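Local atomic coordinates of orotidine 5'-phosphate decarboxylase (Lactobacillus acidophilus, PDB entry 3TFX), a protein that probably catalyses the decarboxylation of orotidine 5'-monophosphate to uridine 5'-monophosphate, the last step of de novo UMP synthesis. Residues 66-77 / 96-107; 84-92 / 116-124. All coordinates share one frame; numbering follows the deposited sequence.

In the fold
Both contacts belong to one sector of the TIM barrel and interlock along the chain: helix 69-80, strand 86-90, helix 95-108 and strand 117-121 follow one another. Contact 2 joins the two strands in the buried barrel wall, where parallel backbone hydrogen bonds do the holding. Contact 1 joins the two helices packed outside that wall; it is only partly buried and has no hydrogen bond from one segment to the other, relying on close van der Waals packing. Met97, Ala101 and Leu105 of the outer layer rest on Val89, Thr87 and Leu118 of the inner one. At the C-terminal end of the strands, both contacts reach the second subunit of the homodimer.

Contact 1 (66-77 / 96-107); sequences HDIPNTVYNGAK and QMIKSAKDGLIA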
# COMPACT_ATOMS: atom_id res chain seq x y z
N HIS A 66 2.42 -0.26 -3.36
CA HIS A 66 3.62 0.49 -3.76
C HIS A 66 4.90 -0.19 -3.22
O HIS A 66 5.35 0.06 -2.08
CB HIS A 66 3.50 1.94 -3.29
CG HIS A 66 4.55 2.85 -3.83
ND1 HIS A 66 4.68 4.15 -3.40
CD2 HIS A 66 5.54 2.65 -4.73
CE1 HIS A 66 5.69 4.72 -4.04
NE2 HIS A 66 6.23 3.83 -4.85
N ASP A 67 5.48 -1.05 -4.06
CA ASP A 67 6.61 -1.89 -3.70
C ASP A 67 7.32 -2.26 -5.02
O ASP A 67 6.91 -1.79 -6.08
CB ASP A 67 6.12 -3.12 -2.92
CG ASP A 67 7.18 -3.71 -1.99
OD1 ASP A 67 8.35 -3.78 -2.39
OD2 ASP A 67 6.85 -4.12 -0.86
N ILE A 68 8.35 -3.09 -4.96
CA ILE A 68 9.11 -3.50 -6.16
C ILE A 68 8.23 -4.39 -7.07
O ILE A 68 7.32 -5.03 -6.57
CB ILE A 68 10.48 -4.17 -5.80
CG1 ILE A 68 10.29 -5.55 -5.15
CG2 ILE A 68 11.30 -3.26 -4.87
CD1 ILE A 68 11.59 -6.33 -4.96
N PRO A 69 8.49 -4.40 -8.40
CA PRO A 69 7.60 -5.12 -9.31
C PRO A 69 7.28 -6.57 -8.91
O PRO A 69 6.11 -6.95 -8.96
CB PRO A 69 8.37 -5.08 -10.65
CG PRO A 69 9.11 -3.79 -10.59
CD PRO A 69 9.52 -3.64 -9.13
N ASN A 70 8.28 -7.36 -8.51
CA ASN A 70 8.01 -8.77 -8.16
C ASN A 70 7.06 -8.93 -6.97
O ASN A 70 6.21 -9.81 -6.97
CB ASN A 70 9.30 -9.57 -7.93
CG ASN A 70 9.02 -11.05 -7.58
OD1 ASN A 70 9.24 -11.50 -6.44
ND2 ASN A 70 8.50 -11.81 -8.57
N THR A 71 7.19 -8.07 -5.97
CA THR A 71 6.35 -8.16 -4.77
C THR A 71 4.91 -7.74 -5.11
O THR A 71 3.95 -8.35 -4.64
CB THR A 71 6.94 -7.32 -3.62
OG1 THR A 71 8.28 -7.76 -3.36
CG2 THR A 71 6.14 -7.47 -2.34
N VAL A 72 4.78 -6.72 -5.95
CA VAL A 72 3.46 -6.23 -6.36
C VAL A 72 2.78 -7.26 -7.25
O VAL A 72 1.57 -7.48 -7.15
CB VAL A 72 3.54 -4.83 -7.03
CG1 VAL A 72 2.14 -4.34 -7.47
CG2 VAL A 72 4.17 -3.84 -6.05
N TYR A 73 3.56 -7.94 -8.08
CA TYR A 73 3.02 -9.05 -8.86
C TYR A 73 2.30 -10.02 -7.93
O TYR A 73 1.15 -10.38 -8.17
CB TYR A 73 4.14 -9.78 -9.62
CG TYR A 73 3.68 -11.01 -10.37
CD1 TYR A 73 3.31 -10.94 -11.71
CD2 TYR A 73 3.62 -12.25 -9.73
CE1 TYR A 73 2.88 -12.09 -12.41
CE2 TYR A 73 3.20 -13.39 -10.40
CZ TYR A 73 2.83 -13.31 -11.74
OH TYR A 73 2.43 -14.45 -12.39
N ASN A 74 2.96 -10.41 -6.85
CA ASN A 74 2.43 -11.40 -5.94
C ASN A 74 1.33 -10.87 -5.05
O ASN A 74 0.39 -11.60 -4.76
CB ASN A 74 3.56 -12.03 -5.13
CG ASN A 74 4.42 -12.96 -5.98
OD1 ASN A 74 3.91 -13.82 -6.71
ND2 ASN A 74 5.74 -12.81 -5.86
N GLY A 75 1.45 -9.61 -4.63
CA GLY A 75 0.37 -8.93 -3.90
C GLY A 75 -0.90 -8.87 -4.74
O GLY A 75 -1.99 -9.23 -4.28
N ALA A 76 -0.74 -8.42 -5.98
CA ALA A 76 -1.87 -8.27 -6.90
C ALA A 76 -2.52 -9.62 -7.21
O ALA A 76 -3.76 -9.73 -7.22
CB ALA A 76 -1.44 -7.57 -8.18
N LYS A 77 -1.69 -10.64 -7.41
CA LYS A 77 -2.17 -12.00 -7.63
C LYS A 77 -3.01 -12.50 -6.46
O LYS A 77 -4.09 -13.08 -6.65
CB LYS A 77 -0.99 -12.94 -7.84
CG LYS A 77 -1.36 -14.30 -8.39
CD LYS A 77 -0.13 -15.19 -8.35
CE LYS A 77 -0.49 -16.63 -8.56
NZ LYS A 77 0.73 -17.49 -8.35
N GLN A 96 7.36 -0.46 -14.67
CA GLN A 96 7.46 -1.92 -14.55
C GLN A 96 6.56 -2.48 -13.45
O GLN A 96 5.97 -3.55 -13.59
CB GLN A 96 8.91 -2.38 -14.37
CG GLN A 96 9.03 -3.92 -14.28
CD GLN A 96 8.53 -4.63 -15.54
OE1 GLN A 96 8.95 -4.30 -16.65
NE2 GLN A 96 7.63 -5.61 -15.37
N MSE A 97 6.46 -1.73 -12.35
CA MSE A 97 5.62 -2.14 -11.23
C MSE A 97 4.15 -2.21 -11.64
O MSE A 97 3.41 -3.12 -11.24
CB MSE A 97 5.81 -1.18 -10.05
CG MSE A 97 5.30 -1.75 -8.75
SE MSE A 97 4.55 -0.35 -7.61
CE MSE A 97 2.99 0.12 -8.70
N ILE A 98 3.72 -1.25 -12.46
CA ILE A 98 2.34 -1.24 -12.94
C ILE A 98 2.09 -2.46 -13.84
O ILE A 98 1.08 -3.16 -13.67
CB ILE A 98 1.98 0.09 -13.65
CG1 ILE A 98 2.06 1.27 -12.67
CG2 ILE A 98 0.58 0.02 -14.31
CD1 ILE A 98 1.99 2.66 -13.35
N LYS A 99 3.01 -2.72 -14.78
CA LYS A 99 2.90 -3.89 -15.66
C LYS A 99 2.85 -5.19 -14.86
O LYS A 99 2.05 -6.08 -15.17
CB LYS A 99 4.07 -3.98 -16.66
CG LYS A 99 4.14 -2.83 -17.66
CD LYS A 99 5.48 -2.86 -18.43
CE LYS A 99 5.63 -1.67 -19.36
NZ LYS A 99 6.92 -1.78 -20.13
N SER A 100 3.69 -5.30 -13.82
CA SER A 100 3.73 -6.51 -12.99
C SER A 100 2.43 -6.67 -12.20
O SER A 100 1.92 -7.77 -12.05
CB SER A 100 4.95 -6.48 -12.05
OG SER A 100 6.16 -6.64 -12.78
N ALA A 101 1.88 -5.56 -11.74
CA ALA A 101 0.61 -5.56 -11.02
C ALA A 101 -0.50 -6.16 -11.88
O ALA A 101 -1.24 -7.04 -11.43
CB ALA A 101 0.26 -4.15 -10.57
N LYS A 102 -0.57 -5.73 -13.14
CA LYS A 102 -1.57 -6.22 -14.06
C LYS A 102 -1.37 -7.71 -14.37
O LYS A 102 -2.34 -8.46 -14.40
CB LYS A 102 -1.61 -5.41 -15.36
CG LYS A 102 -2.79 -5.78 -16.30
CD LYS A 102 -4.17 -5.43 -15.69
CE LYS A 102 -5.35 -6.03 -16.52
NZ LYS A 102 -6.73 -5.82 -15.89
N ASP A 103 -0.11 -8.12 -14.57
CA ASP A 103 0.23 -9.54 -14.81
C ASP A 103 -0.13 -10.41 -13.61
O ASP A 103 -0.62 -11.53 -13.76
CB ASP A 103 1.71 -9.72 -15.13
CG ASP A 103 2.09 -9.14 -16.46
OD1 ASP A 103 1.23 -9.08 -17.36
OD2 ASP A 103 3.26 -8.71 -16.61
N GLY A 104 0.13 -9.88 -12.42
CA GLY A 104 -0.30 -10.53 -11.18
C GLY A 104 -1.81 -10.68 -11.09
O GLY A 104 -2.32 -11.74 -10.73
N LEU A 105 -2.54 -9.60 -11.41
CA LEU A 105 -4.01 -9.64 -11.47
C LEU A 105 -4.51 -10.75 -12.40
O LEU A 105 -5.37 -11.55 -12.04
CB LEU A 105 -4.56 -8.26 -11.91
CG LEU A 105 -5.10 -7.21 -10.91
CD1 LEU A 105 -4.70 -7.39 -9.46
CD2 LEU A 105 -4.86 -5.75 -11.37
N ILE A 106 -3.94 -10.81 -13.60
CA ILE A 106 -4.26 -11.86 -14.60
C ILE A 106 -4.00 -13.28 -14.06
O ILE A 106 -4.85 -14.16 -14.18
CB ILE A 106 -3.50 -11.61 -15.94
CG1 ILE A 106 -3.98 -10.28 -16.57
CG2 ILE A 106 -3.68 -12.78 -16.91
CD1 ILE A 106 -3.26 -9.87 -17.85
N ALA A 107 -2.84 -13.48 -13.44
CA ALA A 107 -2.45 -14.78 -12.89
C ALA A 107 -3.34 -15.25 -11.74
O ALA A 107 -3.57 -16.45 -11.57
CB ALA A 107 -0.98 -14.74 -12.44
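Tyr73 lays one face of its ring over Gly104, whose CA stands 3.9 Å from the ring centroid in a CH-pi contact. At the edge, in the ring plane, lies CG of Asn74. CG of Tyr73 is anti to the backbone N (chi1 175°), which swings the ring across helix 96-107 as a knob among Ser100, Asp103, Gly104 and Ala107, with OH reaching 3.4 Å from Ala107 CB. The other flat group, the His66 ring, meets Met97 SE obliquely; it stacks on His90 of the second subunit, and its ND1 bonds to ND1 of that subunit's His66. Met97, a selenomethionine, lies against the turn into helix 69-77, CG 3.1 Å from Asp67 O; the bend at chi2 carries SE along that backbone. Met97 crosses Val72 at about a right angle, Val72 CG2 to Met97 CG 3.6 Å. Farther along, Val72 CG1 meets Ala101 CB, and Ala76 CB lies 3.5 Å from Leu105 CD1. Pro69 CG rides on Gln96 CG, while Pro69 CB touches Ser100 OG, which accepts a bond in the amide plane of Gln96 from NE2. The axes of segments 69-77 and 96-107 come within 7.0 Å at a crossing angle of -33°, a closeness that Ala76, Ser100, Ala101 and Gly104 allow. A CB on Gly104 would run into Tyr73 O; without one, Gly104 CA sits 3.3 Å from that oxygen, and Gly104 O receives a similar CA-H...O contact from Lys77 CA. Asp67 bonds to Ile68 N through the anti lone pair of OD1 and forms a salt bridge through OD2 with Lys64 of the second subunit. Cohesion between these helices thus rests on shape and weak C-H contacts, whereas His66, and Asp67 through OD2, of the predicted substrate-binding segment turn polar atoms to the dimer partner.

Contact 2 (84-92 / 116-124); sequences ITFTTVHAL and PKLLAVTEL
Pro116 opens the pairing by setting CG 3.8 Å from Ile84 CD1, the two side chains crossing at about a right angle. Lys117 N bonds to Thr85 O, and Lys117 O accepts from Thr87 N: the alternating pattern of parallel strands. Lys117 CB and CG lie against CD1 and CE1 of Phe86. Leu118 turns to the sheet face of Thr87 and Val89, where CD1 reaches both methyls of Val89; CG anti to the backbone N (chi1 177°) carries it there. Leu119 returns to the Phe86 face and puts CD1 3.7 Å from Phe86 CD2. An alanine in place of Phe86 would probably leave Leu119 CD1 and the methylenes of Lys117 without their apolar cover and open a gap beside Phe33. Leu119 N gives a 2.8 Å bond to Thr87 O and its carbonyl takes Val89 N. Ala120 CA touches Val89 O, which accepts from Val121 N at 2.7 Å. Val121 O accepts from Ala91 N, and Val121 CG1 lies 3.7 Å from His90 CE1, side by side with the imidazole. Beyond the strand, Thr122 O accepts a hydrogen bond from a water that accepts from Leu92 N and lies in the ring plane 2.7 Å from His90 ND1. Glu123 OE2, hydrogen-bonded to Gln136, touches Leu92 CD2, and Leu124 CD1 meets the His90 ring at its edge. Six backbone bonds join the two parallel strands of the beta-alpha-beta unit; Thr88 OG1, bonded to Asp62 and Lys64 N, borders the predicted active site, while water and dimer contacts hold His90, whose NE2 meets His66 O of the second subunit.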
# COMPACT_ATOMS: atom_id res chain seq x y z
N ILE A 84 -12.30 -9.56 -6.33
CA ILE A 84 -12.57 -8.11 -6.33
C ILE A 84 -12.69 -7.58 -7.78
O ILE A 84 -12.42 -8.31 -8.74
CB ILE A 84 -11.62 -7.25 -5.40
CG1 ILE A 84 -10.24 -6.91 -6.01
CG2 ILE A 84 -11.49 -7.86 -3.99
CD1 ILE A 84 -9.38 -8.04 -6.40
N THR A 85 -13.15 -6.33 -7.91
CA THR A 85 -13.46 -5.75 -9.22
C THR A 85 -12.46 -4.65 -9.62
O THR A 85 -11.99 -4.62 -10.75
CB THR A 85 -14.92 -5.21 -9.24
OG1 THR A 85 -15.80 -6.16 -8.60
CG2 THR A 85 -15.41 -4.98 -10.68
N PHE A 86 -12.15 -3.74 -8.68
CA PHE A 86 -11.16 -2.68 -8.89
C PHE A 86 -10.14 -2.77 -7.77
O PHE A 86 -10.50 -3.08 -6.63
CB PHE A 86 -11.77 -1.26 -8.77
CG PHE A 86 -12.74 -0.86 -9.88
CD1 PHE A 86 -12.95 -1.65 -11.00
CD2 PHE A 86 -13.39 0.37 -9.80
CE1 PHE A 86 -13.85 -1.24 -12.01
CE2 PHE A 86 -14.26 0.78 -10.79
CZ PHE A 86 -14.50 -0.03 -11.89
N THR A 87 -8.89 -2.44 -8.09
CA THR A 87 -7.85 -2.30 -7.09
C THR A 87 -6.83 -1.23 -7.52
O THR A 87 -6.71 -0.94 -8.71
CB THR A 87 -7.19 -3.68 -6.81
OG1 THR A 87 -6.77 -3.74 -5.45
CG2 THR A 87 -6.01 -3.93 -7.70
N THR A 88 -6.12 -0.65 -6.56
CA THR A 88 -5.17 0.44 -6.83
C THR A 88 -3.68 0.12 -6.63
O THR A 88 -3.30 -0.73 -5.81
CB THR A 88 -5.48 1.68 -5.94
OG1 THR A 88 -5.79 1.23 -4.61
CG2 THR A 88 -6.64 2.46 -6.49
N VAL A 89 -2.84 0.82 -7.41
CA VAL A 89 -1.38 0.89 -7.23
C VAL A 89 -0.92 2.34 -7.37
O VAL A 89 -1.60 3.16 -7.99
CB VAL A 89 -0.58 0.02 -8.26
CG1 VAL A 89 -0.84 -1.47 -8.07
CG2 VAL A 89 -0.88 0.43 -9.71
N HIS A 90 0.25 2.64 -6.80
CA HIS A 90 0.91 3.93 -7.01
C HIS A 90 1.68 4.00 -8.33
O HIS A 90 2.58 3.17 -8.57
CB HIS A 90 1.85 4.24 -5.83
CG HIS A 90 1.15 4.92 -4.69
ND1 HIS A 90 0.91 6.28 -4.67
CD2 HIS A 90 0.61 4.42 -3.56
CE1 HIS A 90 0.26 6.59 -3.56
NE2 HIS A 90 0.07 5.48 -2.87
N ALA A 91 1.31 4.96 -9.19
CA ALA A 91 2.07 5.24 -10.41
C ALA A 91 3.50 5.69 -10.07
O ALA A 91 4.42 5.42 -10.83
CB ALA A 91 1.38 6.32 -11.26
N LEU A 92 3.66 6.35 -8.93
CA LEU A 92 4.99 6.70 -8.41
C LEU A 92 5.93 5.48 -8.27
O LEU A 92 7.15 5.65 -8.28
CB LEU A 92 4.85 7.43 -7.07
CG LEU A 92 4.36 8.88 -7.12
CD1 LEU A 92 4.24 9.46 -5.70
CD2 LEU A 92 5.26 9.75 -7.98
N PRO A 116 -9.72 -8.28 -12.42
CA PRO A 116 -9.92 -6.99 -11.77
C PRO A 116 -9.31 -5.84 -12.59
O PRO A 116 -8.31 -6.03 -13.28
CB PRO A 116 -9.16 -7.16 -10.45
CG PRO A 116 -9.16 -8.60 -10.17
CD PRO A 116 -9.20 -9.30 -11.50
N LYS A 117 -9.93 -4.67 -12.52
CA LYS A 117 -9.41 -3.49 -13.21
C LYS A 117 -8.31 -2.88 -12.34
O LYS A 117 -8.49 -2.74 -11.14
CB LYS A 117 -10.53 -2.48 -13.50
CG LYS A 117 -11.64 -3.04 -14.37
CD LYS A 117 -11.28 -2.87 -15.84
CE LYS A 117 -11.53 -4.12 -16.66
NZ LYS A 117 -12.95 -4.30 -17.05
N LEU A 118 -7.18 -2.53 -12.95
CA LEU A 118 -6.05 -1.94 -12.22
C LEU A 118 -6.10 -0.43 -12.36
O LEU A 118 -6.01 0.10 -13.47
CB LEU A 118 -4.72 -2.46 -12.77
CG LEU A 118 -3.41 -1.91 -12.20
CD1 LEU A 118 -3.30 -2.24 -10.71
CD2 LEU A 118 -2.21 -2.48 -13.00
N LEU A 119 -6.22 0.25 -11.24
CA LEU A 119 -6.32 1.70 -11.28
C LEU A 119 -5.07 2.31 -10.67
O LEU A 119 -4.63 1.89 -9.60
CB LEU A 119 -7.57 2.16 -10.52
CG LEU A 119 -8.90 1.55 -10.95
CD1 LEU A 119 -9.98 1.82 -9.90
CD2 LEU A 119 -9.33 2.11 -12.31
N ALA A 120 -4.52 3.32 -11.34
CA ALA A 120 -3.33 3.99 -10.84
C ALA A 120 -3.70 5.21 -10.02
O ALA A 120 -4.54 6.02 -10.42
CB ALA A 120 -2.40 4.39 -11.97
N VAL A 121 -3.08 5.30 -8.86
CA VAL A 121 -3.09 6.52 -8.10
C VAL A 121 -1.96 7.36 -8.63
O VAL A 121 -0.88 6.85 -8.99
CB VAL A 121 -2.93 6.26 -6.59
CG1 VAL A 121 -2.52 7.55 -5.83
CG2 VAL A 121 -4.23 5.67 -6.03
N THR A 122 -2.21 8.65 -8.66
CA THR A 122 -1.34 9.58 -9.30
C THR A 122 -0.65 10.36 -8.16
O THR A 122 0.35 9.87 -7.57
CB THR A 122 -2.22 10.35 -10.34
OG1 THR A 122 -1.77 10.11 -11.68
CG2 THR A 122 -2.45 11.80 -10.04
N GLU A 123 -1.17 11.54 -7.83
CA GLU A 123 -0.75 12.24 -6.62
C GLU A 123 -1.93 12.23 -5.68
O GLU A 123 -3.04 12.57 -6.08
CB GLU A 123 -0.31 13.68 -6.93
CG GLU A 123 0.99 13.79 -7.74
CD GLU A 123 2.23 13.35 -6.96
OE1 GLU A 123 2.18 13.24 -5.71
OE2 GLU A 123 3.26 13.10 -7.60
N LEU A 124 -1.71 11.81 -4.45
CA LEU A 124 -2.78 11.78 -3.46
C LEU A 124 -3.30 13.20 -3.19
O LEU A 124 -2.54 14.17 -3.30
CB LEU A 124 -2.29 11.14 -2.16
CG LEU A 124 -1.93 9.65 -2.17
CD1 LEU A 124 -1.05 9.31 -0.98
CD2 LEU A 124 -3.18 8.77 -2.18
O HOH W 1 1.45 7.41 -7.05